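Local coordinates for integron cassette protein (Vibrio cholerae, PDB 3FY6), which is of unknown function but belongs to the integron cassette proteins, a source of novel folds with distinct interaction sites, and pairs with a second copy of itself, at residues A[99-102]-A[103-106]; A[83-86]-A[87-90]; A[74-77]-A[78-81]. One frame throughout, in Å; residues are numbered along the deposited sequence.

Contact 1 of 3, residues A[99-102]-A[103-106]; sequences TREL and ELVA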
ATOM      1  N   THR A  99     -20.847   6.090  -4.475  1.00 18.28           N
ATOM      2  CA  THR A  99     -20.211   7.278  -3.934  1.00 22.54           C
ATOM      3  C   THR A  99     -19.687   7.064  -2.525  1.00 22.12           C
ATOM      4  O   THR A  99     -18.517   7.339  -2.255  1.00 22.20           O
ATOM      5  CB  THR A  99     -21.164   8.483  -3.940  1.00 22.89           C
ATOM      6  OG1 THR A  99     -21.524   8.774  -5.291  1.00 21.31           O
ATOM      7  CG2 THR A  99     -20.480   9.703  -3.332  1.00 19.18           C
ATOM      8  N   ARG A 100     -20.550   6.583  -1.631  1.00 17.27           N
ATOM      9  CA  ARG A 100     -20.141   6.341  -0.246  1.00 21.39           C
ATOM     10  C   ARG A 100     -19.066   5.265  -0.127  1.00 15.89           C
ATOM     11  O   ARG A 100     -18.084   5.442   0.600  1.00 20.73           O
ATOM     12  CB  ARG A 100     -21.335   6.004   0.652  1.00 23.38           C
ATOM     13  CG  ARG A 100     -22.036   7.222   1.208  1.00 42.70           C
ATOM     14  CD  ARG A 100     -21.031   8.258   1.740  1.00 50.32           C
ATOM     15  NE  ARG A 100     -20.322   7.836   2.954  1.00 54.17           N
ATOM     16  CZ  ARG A 100     -19.490   8.623   3.636  1.00 51.54           C
ATOM     17  NH1 ARG A 100     -19.263   9.857   3.215  1.00 50.20           N
ATOM     18  NH2 ARG A 100     -18.881   8.184   4.733  1.00 46.61           N
ATOM     19  N   GLU A 101     -19.237   4.154  -0.838  1.00 14.40           N
ATOM     20  CA  GLU A 101     -18.245   3.090  -0.770  1.00 13.02           C
ATOM     21  C   GLU A 101     -16.843   3.601  -1.205  1.00 16.76           C
ATOM     22  O   GLU A 101     -15.832   3.275  -0.580  1.00 12.58           O
ATOM     23  CB  GLU A 101     -18.692   1.867  -1.577  1.00 13.00           C
ATOM     24  CG  GLU A 101     -20.008   1.217  -1.055  1.00 12.46           C
ATOM     25  CD  GLU A 101     -19.950   0.818   0.425  1.00 18.58           C
ATOM     26  OE1 GLU A 101     -18.849   0.614   0.957  1.00 19.80           O
ATOM     27  OE2 GLU A 101     -21.013   0.705   1.065  1.00 30.35           O
ATOM     28  N   LEU A 102     -16.786   4.414  -2.258  1.00 16.57           N
ATOM     29  CA  LEU A 102     -15.513   4.970  -2.715  1.00 15.51           C
ATOM     30  C   LEU A 102     -14.985   6.006  -1.731  1.00 22.18           C
ATOM     31  O   LEU A 102     -13.775   6.127  -1.532  1.00 18.89           O
ATOM     32  CB  LEU A 102     -15.652   5.599  -4.100  1.00 12.42           C
ATOM     33  CG  LEU A 102     -15.768   4.625  -5.272  1.00 19.34           C
ATOM     34  CD1 LEU A 102     -15.932   5.398  -6.566  1.00 19.66           C
ATOM     35  CD2 LEU A 102     -14.538   3.726  -5.341  1.00 17.16           C
ATOM     36  N   GLU A 103     -15.892   6.760  -1.117  1.00 15.06           N
ATOM     37  CA  GLU A 103     -15.482   7.704  -0.086  1.00 18.10           C
ATOM     38  C   GLU A 103     -14.862   7.003   1.118  1.00 22.91           C
ATOM     39  O   GLU A 103     -13.987   7.567   1.776  1.00 16.15           O
ATOM     40  CB  GLU A 103     -16.649   8.599   0.337  1.00 19.60           C
ATOM     41  CG  GLU A 103     -17.007   9.632  -0.753  1.00 35.32           C
ATOM     42  CD  GLU A 103     -18.188  10.533  -0.396  1.00 39.51           C
ATOM     43  OE1 GLU A 103     -19.043  10.122   0.419  1.00 37.06           O
ATOM     44  OE2 GLU A 103     -18.265  11.656  -0.943  1.00 41.27           O
ATOM     45  N   LEU A 104     -15.306   5.779   1.412  1.00 16.74           N
ATOM     46  CA  LEU A 104     -14.700   5.046   2.515  1.00 16.06           C
ATOM     47  C   LEU A 104     -13.273   4.616   2.131  1.00 16.01           C
ATOM     48  O   LEU A 104     -12.393   4.491   2.993  1.00 16.31           O
ATOM     49  CB  LEU A 104     -15.551   3.838   2.947  1.00 13.64           C
ATOM     50  CG  LEU A 104     -16.966   4.072   3.492  1.00 15.43           C
ATOM     51  CD1 LEU A 104     -17.586   2.743   3.946  1.00 16.17           C
ATOM     52  CD2 LEU A 104     -16.961   5.065   4.651  1.00 20.01           C
ATOM     53  N   VAL A 105     -13.035   4.388   0.843  1.00 11.04           N
ATOM     54  CA  VAL A 105     -11.679   4.055   0.424  1.00 15.23           C
ATOM     55  C   VAL A 105     -10.773   5.287   0.547  1.00 21.13           C
ATOM     56  O   VAL A 105      -9.638   5.194   1.019  1.00 16.69           O
ATOM     57  CB  VAL A 105     -11.625   3.515  -1.002  1.00 15.44           C
ATOM     58  CG1 VAL A 105     -10.180   3.245  -1.390  1.00 15.15           C
ATOM     59  CG2 VAL A 105     -12.447   2.236  -1.110  1.00 14.03           C
ATOM     60  N   ALA A 106     -11.283   6.449   0.137  1.00 16.90           N
ATOM     61  CA  ALA A 106     -10.516   7.686   0.268  1.00 15.40           C
ATOM     62  C   ALA A 106     -10.210   7.948   1.731  1.00 17.15           C
ATOM     63  O   ALA A 106      -9.093   8.330   2.081  1.00 14.88           O
ATOM     64  CB  ALA A 106     -11.275   8.879  -0.347  1.00 14.99           C
TER
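The amides of Glu-103, Leu-104 and Ala-106 bond back to the carbonyls of Thr-99, Arg-100 and Leu-102, one alpha-helical turn earlier in helix 95-114; Ala-106 N to Leu-102 O, at 3.0 Å and 161°, is the straightest of the set. Val-105 N reaches Glu-101 O only weakly, at 3.3 Å. On this frame Arg-100 and Glu-103, three residues apart, pair by charge. The chain of Arg-100 bends twice, at chi2 and chi3, and this double bend folds the guanidinium back over the next turn, where NH1 forms a salt bridge to Glu-103 OE1 at 2.8 Å. As a hydrogen bond that link is weak: the N-H points only roughly at the oxygen, and the guanidinium and carboxylate planes stand 82° apart. Glu-103 CB lies against one face of the guanidinium, offset toward the rim, while NH2 passes Leu-104 CD2 at 3.7 Å. Glu-103 is extended beyond CG and runs alongside Thr-99, its other oxygen, OE2, lying 3.8 Å from Thr-99 CG2; Thr-99 turns OG1 to the carbonyl of Asn-95. Glu-101 and Leu-104 likewise point the same way, toward the second subunit, where Glu-101 OE1 bonds Ser-119 of that subunit. Glu-101 O, the weakly bonded carbonyl, also receives Trp-122 NE1 of that second subunit. Leu-102 and Val-105 pack on helix 77-89, Val-105 also on Trp-122 of the second subunit. The short distance with a poorly aimed N-H suggests that charge attraction probably contributes more to the Arg-100 to Glu-103 pair than a directed hydrogen bond, whereas Glu-101 OE1 and O each also serve the dimer interface.

Contact 2 of 3, residues A[83-86]-A[87-90]; sequences HAWL and EWRK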
ATOM      1  N   HIS A  83     -13.466  -2.862  -7.854  1.00 12.71           N
ATOM      2  CA  HIS A  83     -14.569  -3.636  -7.306  1.00 20.50           C
ATOM      3  C   HIS A  83     -15.829  -2.792  -7.235  1.00 19.09           C
ATOM      4  O   HIS A  83     -16.879  -3.209  -7.696  1.00 16.43           O
ATOM      5  CB  HIS A  83     -14.233  -4.202  -5.926  1.00 15.80           C
ATOM      6  CG  HIS A  83     -15.357  -4.978  -5.305  1.00 13.92           C
ATOM      7  ND1 HIS A  83     -15.897  -6.101  -5.886  1.00 15.81           N
ATOM      8  CD2 HIS A  83     -16.048  -4.781  -4.154  1.00 14.99           C
ATOM      9  CE1 HIS A  83     -16.867  -6.575  -5.119  1.00 16.69           C
ATOM     10  NE2 HIS A  83     -16.979  -5.791  -4.061  1.00 13.66           N
ATOM     11  N   ALA A  84     -15.724  -1.604  -6.656  1.00 15.80           N
ATOM     12  CA  ALA A  84     -16.879  -0.728  -6.558  1.00 18.50           C
ATOM     13  C   ALA A  84     -17.479  -0.467  -7.941  1.00 19.06           C
ATOM     14  O   ALA A  84     -18.706  -0.487  -8.121  1.00 13.76           O
ATOM     15  CB  ALA A  84     -16.499   0.575  -5.882  1.00 16.70           C
ATOM     16  N   TRP A  85     -16.606  -0.244  -8.918  1.00 17.90           N
ATOM     17  CA  TRP A  85     -17.043   0.045 -10.277  1.00 17.95           C
ATOM     18  C   TRP A  85     -17.784  -1.146 -10.872  1.00 26.32           C
ATOM     19  O   TRP A  85     -18.879  -0.989 -11.421  1.00 21.72           O
ATOM     20  CB  TRP A  85     -15.862   0.459 -11.159  1.00 15.56           C
ATOM     21  CG  TRP A  85     -16.147   0.401 -12.632  1.00 18.39           C
ATOM     22  CD1 TRP A  85     -17.162   1.027 -13.298  1.00 26.09           C
ATOM     23  CD2 TRP A  85     -15.396  -0.309 -13.620  1.00 20.24           C
ATOM     24  NE1 TRP A  85     -17.092   0.746 -14.642  1.00 21.05           N
ATOM     25  CE2 TRP A  85     -16.019  -0.078 -14.864  1.00 20.55           C
ATOM     26  CE3 TRP A  85     -14.253  -1.116 -13.575  1.00 22.37           C
ATOM     27  CZ2 TRP A  85     -15.541  -0.623 -16.053  1.00 17.79           C
ATOM     28  CZ3 TRP A  85     -13.776  -1.654 -14.754  1.00 21.60           C
ATOM     29  CH2 TRP A  85     -14.423  -1.414 -15.977  1.00 24.02           C
ATOM     30  N   LEU A  86     -17.196  -2.336 -10.751  1.00 20.70           N
ATOM     31  CA  LEU A  86     -17.809  -3.534 -11.316  1.00 22.89           C
ATOM     32  C   LEU A  86     -19.163  -3.820 -10.663  1.00 22.67           C
ATOM     33  O   LEU A  86     -20.113  -4.211 -11.335  1.00 24.54           O
ATOM     34  CB  LEU A  86     -16.883  -4.741 -11.195  1.00 23.71           C
ATOM     35  CG  LEU A  86     -15.607  -4.665 -12.040  1.00 25.75           C
ATOM     36  CD1 LEU A  86     -14.790  -5.924 -11.872  1.00 28.50           C
ATOM     37  CD2 LEU A  86     -15.949  -4.449 -13.505  1.00 25.81           C
ATOM     38  N   GLU A  87     -19.254  -3.612  -9.357  1.00 18.21           N
ATOM     39  CA  GLU A  87     -20.529  -3.811  -8.677  1.00 26.17           C
ATOM     40  C   GLU A  87     -21.578  -2.776  -9.106  1.00 26.84           C
ATOM     41  O   GLU A  87     -22.739  -3.108  -9.317  1.00 27.89           O
ATOM     42  CB  GLU A  87     -20.324  -3.812  -7.170  1.00 22.22           C
ATOM     43  CG  GLU A  87     -19.557  -5.036  -6.699  1.00 31.49           C
ATOM     44  CD  GLU A  87     -20.299  -6.330  -7.016  1.00 39.45           C
ATOM     45  OE1 GLU A  87     -21.498  -6.431  -6.678  1.00 41.01           O
ATOM     46  OE2 GLU A  87     -19.686  -7.243  -7.608  1.00 43.90           O
ATOM     47  N   TRP A  88     -21.154  -1.530  -9.267  1.00 16.70           N
ATOM     48  CA  TRP A  88     -22.043  -0.467  -9.720  1.00 21.83           C
ATOM     49  C   TRP A  88     -22.490  -0.744 -11.144  1.00 25.77           C
ATOM     50  O   TRP A  88     -23.636  -0.494 -11.519  1.00 23.42           O
ATOM     51  CB  TRP A  88     -21.317   0.877  -9.666  1.00 22.18           C
ATOM     52  CG  TRP A  88     -22.010   1.988 -10.386  1.00 21.20           C
ATOM     53  CD1 TRP A  88     -22.940   2.847  -9.869  1.00 25.38           C
ATOM     54  CD2 TRP A  88     -21.814   2.384 -11.751  1.00 23.82           C
ATOM     55  NE1 TRP A  88     -23.342   3.746 -10.831  1.00 24.74           N
ATOM     56  CE2 TRP A  88     -22.666   3.486 -11.994  1.00 27.31           C
ATOM     57  CE3 TRP A  88     -21.004   1.916 -12.792  1.00 18.35           C
ATOM     58  CZ2 TRP A  88     -22.732   4.123 -13.234  1.00 26.57           C
ATOM     59  CZ3 TRP A  88     -21.064   2.553 -14.021  1.00 20.98           C
ATOM     60  CH2 TRP A  88     -21.921   3.643 -14.233  1.00 21.67           C
ATOM     61  N   ARG A  89     -21.560  -1.265 -11.930  1.00 22.52           N
ATOM     62  CA  ARG A  89     -21.786  -1.522 -13.337  1.00 32.17           C
ATOM     63  C   ARG A  89     -22.991  -2.433 -13.563  1.00 35.96           C
ATOM     64  O   ARG A  89     -23.829  -2.170 -14.430  1.00 28.57           O
ATOM     65  CB  ARG A  89     -20.536  -2.158 -13.936  1.00 36.63           C
ATOM     66  CG  ARG A  89     -20.578  -2.245 -15.426  1.00 43.25           C
ATOM     67  CD  ARG A  89     -19.384  -2.979 -15.980  1.00 38.70           C
ATOM     68  NE  ARG A  89     -19.637  -3.310 -17.374  1.00 41.56           N
ATOM     69  CZ  ARG A  89     -20.205  -4.441 -17.766  1.00 49.12           C
ATOM     70  NH1 ARG A  89     -20.551  -5.347 -16.864  1.00 45.45           N
ATOM     71  NH2 ARG A  89     -20.416  -4.668 -19.057  1.00 53.85           N
ATOM     72  N   LYS A  90     -23.071  -3.512 -12.787  1.00 37.21           N
ATOM     73  CA  LYS A  90     -24.188  -4.438 -12.913  1.00 40.27           C
ATOM     74  C   LYS A  90     -25.357  -4.080 -12.001  1.00 36.88           C
ATOM     75  O   LYS A  90     -26.264  -4.885 -11.796  1.00 36.66           O
ATOM     76  CB  LYS A  90     -23.737  -5.882 -12.689  1.00 40.37           C
ATOM     77  CG  LYS A  90     -23.037  -6.146 -11.379  1.00 41.23           C
ATOM     78  CD  LYS A  90     -22.211  -7.424 -11.485  1.00 43.45           C
ATOM     79  CE  LYS A  90     -21.689  -7.868 -10.129  1.00 51.34           C
ATOM     80  NZ  LYS A  90     -20.739  -9.017 -10.241  1.00 53.16           N
TER
HETATM   81  O   HOH W   1     -19.691  -5.442 -13.686  1.00 30.37           O
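Glu-87 lies one alpha-helical turn after His-83, near the C-terminal end of helix 77-89, in an i to i+4 pairing that adds a CH-pi contact to the backbone bond Glu-87 N to His-83 O (2.9 Å, 166°). Traced outward, Glu-87 CB rests 3.5 Å from His-83 O. CG comes next: it lies over one face of the imidazole, offset toward the rim, 3.8 Å from the ring centroid and 27° off the normal. The bend at chi2 then carries the carboxylate out past the rim at CE1, with the two planes 33° apart. CD and OE2 both approach His-83 CE1, OE2 at 3.8 Å, and OE2 also forms a salt bridge to Lys-90 NZ at 3.3 Å. His-83 stacks in addition on Tyr-125 of the second subunit, which places this pair at the dimer interface.

Trp-85 and Trp-88 lie three residues apart on this helix. Their indoles are set at a slant, Trp-85 CD1 to Trp-88 CE3 at 4.0 Å, and Trp-85 O lies at the edge of the Trp-88 ring, in its plane. Their NE1 atoms diverge, Trp-85 to the carbonyl of His-32 and Trp-88 to the side chain of Asn-95 at the start of helix 95-114.

Lys-90 is the first residue to leave helical backbone angles, and its amide bonds Leu-86 O only weakly. Arg-89 NE bonds the carbonyl of Lys-33. Its NH1 shares a water with Leu-86: the water donates to Leu-86 O at 2.7 Å and accepts from Arg-89 NH1 at 3.3 Å.

Contact 3 of 3, residues A[74-77]-A[78-81]; sequences PEIT and QNLF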
ATOM      1  N   PRO A  74      -2.452   1.869   0.423  1.00 26.54           N
ATOM      2  CA  PRO A  74      -2.276   0.413   0.388  1.00 19.74           C
ATOM      3  C   PRO A  74      -2.275  -0.058  -1.068  1.00 18.54           C
ATOM      4  O   PRO A  74      -2.940   0.543  -1.915  1.00 21.70           O
ATOM      5  CB  PRO A  74      -3.508  -0.099   1.125  1.00 27.16           C
ATOM      6  CG  PRO A  74      -3.914   1.058   2.024  1.00 24.46           C
ATOM      7  CD  PRO A  74      -3.609   2.282   1.238  1.00 24.48           C
ATOM      8  N   GLU A  75      -1.517  -1.104  -1.368  1.00 23.66           N
ATOM      9  CA  GLU A  75      -1.365  -1.551  -2.750  1.00 26.81           C
ATOM     10  C   GLU A  75      -2.691  -2.034  -3.365  1.00 29.38           C
ATOM     11  O   GLU A  75      -2.889  -1.938  -4.572  1.00 28.51           O
ATOM     12  CB  GLU A  75      -0.283  -2.639  -2.841  1.00 35.30           C
ATOM     13  CG  GLU A  75      -0.446  -3.616  -4.009  1.00 54.16           C
ATOM     14  CD  GLU A  75      -0.133  -2.994  -5.365  1.00 62.94           C
ATOM     15  OE1 GLU A  75       0.734  -2.095  -5.423  1.00 68.95           O
ATOM     16  OE2 GLU A  75      -0.747  -3.413  -6.374  1.00 59.18           O
ATOM     17  N   ILE A  76      -3.596  -2.536  -2.529  1.00 23.17           N
ATOM     18  CA  ILE A  76      -4.893  -3.026  -2.998  1.00 19.39           C
ATOM     19  C   ILE A  76      -5.904  -1.919  -3.362  1.00 17.26           C
ATOM     20  O   ILE A  76      -7.002  -2.207  -3.842  1.00 17.21           O
ATOM     21  CB  ILE A  76      -5.543  -3.918  -1.934  1.00 18.94           C
ATOM     22  CG1 ILE A  76      -6.635  -4.791  -2.563  1.00 19.75           C
ATOM     23  CG2 ILE A  76      -6.078  -3.057  -0.776  1.00 13.46           C
ATOM     24  CD1 ILE A  76      -7.282  -5.768  -1.578  1.00 25.52           C
ATOM     25  N   THR A  77      -5.539  -0.665  -3.135  1.00 19.68           N
ATOM     26  CA  THR A  77      -6.461   0.454  -3.365  1.00 16.90           C
ATOM     27  C   THR A  77      -7.102   0.458  -4.768  1.00 20.17           C
ATOM     28  O   THR A  77      -8.303   0.647  -4.912  1.00 22.22           O
ATOM     29  CB  THR A  77      -5.765   1.805  -3.094  1.00 18.99           C
ATOM     30  OG1 THR A  77      -5.285   1.818  -1.742  1.00 21.00           O
ATOM     31  CG2 THR A  77      -6.741   2.973  -3.294  1.00 19.50           C
ATOM     32  N   GLN A  78      -6.297   0.251  -5.799  1.00 19.77           N
ATOM     33  CA  GLN A  78      -6.794   0.308  -7.160  1.00 20.52           C
ATOM     34  C   GLN A  78      -7.819  -0.790  -7.383  1.00 18.03           C
ATOM     35  O   GLN A  78      -8.831  -0.589  -8.051  1.00 14.96           O
ATOM     36  CB  GLN A  78      -5.644   0.148  -8.147  1.00 17.22           C
ATOM     37  CG  GLN A  78      -6.068   0.088  -9.595  1.00 22.98           C
ATOM     38  CD  GLN A  78      -4.888   0.286 -10.529  1.00 28.81           C
ATOM     39  OE1 GLN A  78      -4.463  -0.638 -11.223  1.00 34.18           O
ATOM     40  NE2 GLN A  78      -4.335   1.484 -10.524  1.00 24.75           N
ATOM     41  N   ASN A  79      -7.539  -1.950  -6.804  1.00 15.52           N
ATOM     42  CA  ASN A  79      -8.402  -3.106  -6.908  1.00 15.54           C
ATOM     43  C   ASN A  79      -9.746  -2.816  -6.229  1.00 13.34           C
ATOM     44  O   ASN A  79     -10.800  -3.206  -6.733  1.00 17.54           O
ATOM     45  CB  ASN A  79      -7.712  -4.335  -6.293  1.00 15.79           C
ATOM     46  CG  ASN A  79      -8.590  -5.570  -6.319  1.00 27.99           C
ATOM     47  OD1 ASN A  79      -9.270  -5.876  -5.345  1.00 36.16           O
ATOM     48  ND2 ASN A  79      -8.597  -6.274  -7.444  1.00 29.72           N
ATOM     49  N   LEU A  80      -9.712  -2.108  -5.107  1.00 13.45           N
ATOM     50  CA  LEU A  80     -10.960  -1.659  -4.466  1.00 15.05           C
ATOM     51  C   LEU A  80     -11.783  -0.766  -5.391  1.00 18.81           C
ATOM     52  O   LEU A  80     -12.992  -0.948  -5.517  1.00 18.11           O
ATOM     53  CB  LEU A  80     -10.689  -0.916  -3.161  1.00 15.77           C
ATOM     54  CG  LEU A  80      -9.965  -1.679  -2.052  1.00 17.89           C
ATOM     55  CD1 LEU A  80     -10.191  -0.970  -0.728  1.00 16.53           C
ATOM     56  CD2 LEU A  80     -10.427  -3.128  -1.977  1.00 11.64           C
ATOM     57  N   PHE A  81     -11.141   0.205  -6.040  1.00 15.28           N
ATOM     58  CA  PHE A  81     -11.872   1.038  -6.997  1.00 19.08           C
ATOM     59  C   PHE A  81     -12.516   0.161  -8.063  1.00 20.16           C
ATOM     60  O   PHE A  81     -13.673   0.362  -8.433  1.00 19.05           O
ATOM     61  CB  PHE A  81     -10.955   2.049  -7.677  1.00 16.24           C
ATOM     62  CG  PHE A  81     -10.664   3.272  -6.850  1.00 20.11           C
ATOM     63  CD1 PHE A  81     -10.121   3.164  -5.579  1.00 24.05           C
ATOM     64  CD2 PHE A  81     -10.894   4.535  -7.368  1.00 22.95           C
ATOM     65  CE1 PHE A  81      -9.826   4.301  -4.830  1.00 23.74           C
ATOM     66  CE2 PHE A  81     -10.606   5.673  -6.631  1.00 26.09           C
ATOM     67  CZ  PHE A  81     -10.072   5.555  -5.358  1.00 27.17           C
TER
HETATM   68  O   HOH W   2      -4.575  -2.773  -6.353  1.00 29.83           O
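Ile-76 and Thr-77 meet Leu-80 and Phe-81 across the first turn of helix 77-89, which is entered through a type I beta turn from Pro-74 to Thr-77. Two backbone bonds join the segments: Leu-80 N to Ile-76 O at 3.0 Å, and Phe-81 N to Thr-77 O at 3.1 Å.

The conformation of Thr-77 settles how its two branches are used. With chi1 at -58°, OG1 stands beside its own backbone N and both reach back to Pro-74 O, arriving from the same face of the carbonyl plane; the bond from Thr-77 OG1 to Pro-74 O is 2.7 Å long. The turn is therefore gripped by two donors of a single residue. The same torsion sets CG2 anti to the backbone N, from where it runs alongside the Phe-81 side chain and meets CE1 at 3.7 Å. Phe-81 receives Thr-77 O at the edge of its ring, near the ring plane, and its side chain packs beyond on Val-105 of helix 95-114.

Ile-76 directs CG1 anti to its backbone N (chi1 -161°) and continues extended through chi2. Its CG1 consequently passes Asn-79 CB at 3.9 Å, and its CD1 comes to Leu-80 CD2 at 4.1 Å, the ends of the two side chains touching through these methyls. Leu-80 also bears on Trp-108, as Ile-76 does. Around the outside stands the second subunit: Phe-126 of that subunit packs on Ile-76, and Asn-79 OD1 is bonded by Tyr-125 OH of that subunit.

One water spans the turn and the helix start, donating to Glu-75 O at 2.6 Å and accepting from Asn-79 N at 3.1 Å.

From the N terminus, the five-stranded antiparallel sheet and helix 62-67 come first; contact 3 then opens helix 77-89, contact 2 follows on the same helix toward its C-terminal end, and contact 1 lies on helix 95-114. All three are in series, none nested or crossed, and each joins adjoining segments, so none closes a long loop. Contacts 2 and 3 adjoin in sequence without otherwise touching. Contact 1 meets both: Leu-102 CD2 lies 3.8 Å from Ala-84 CB, and Val-105 CG1 lies 3.6 Å from Phe-81 CE1. The two helices thus pack together, contact 1 also touches strand 10-18, and all three reach the second subunit.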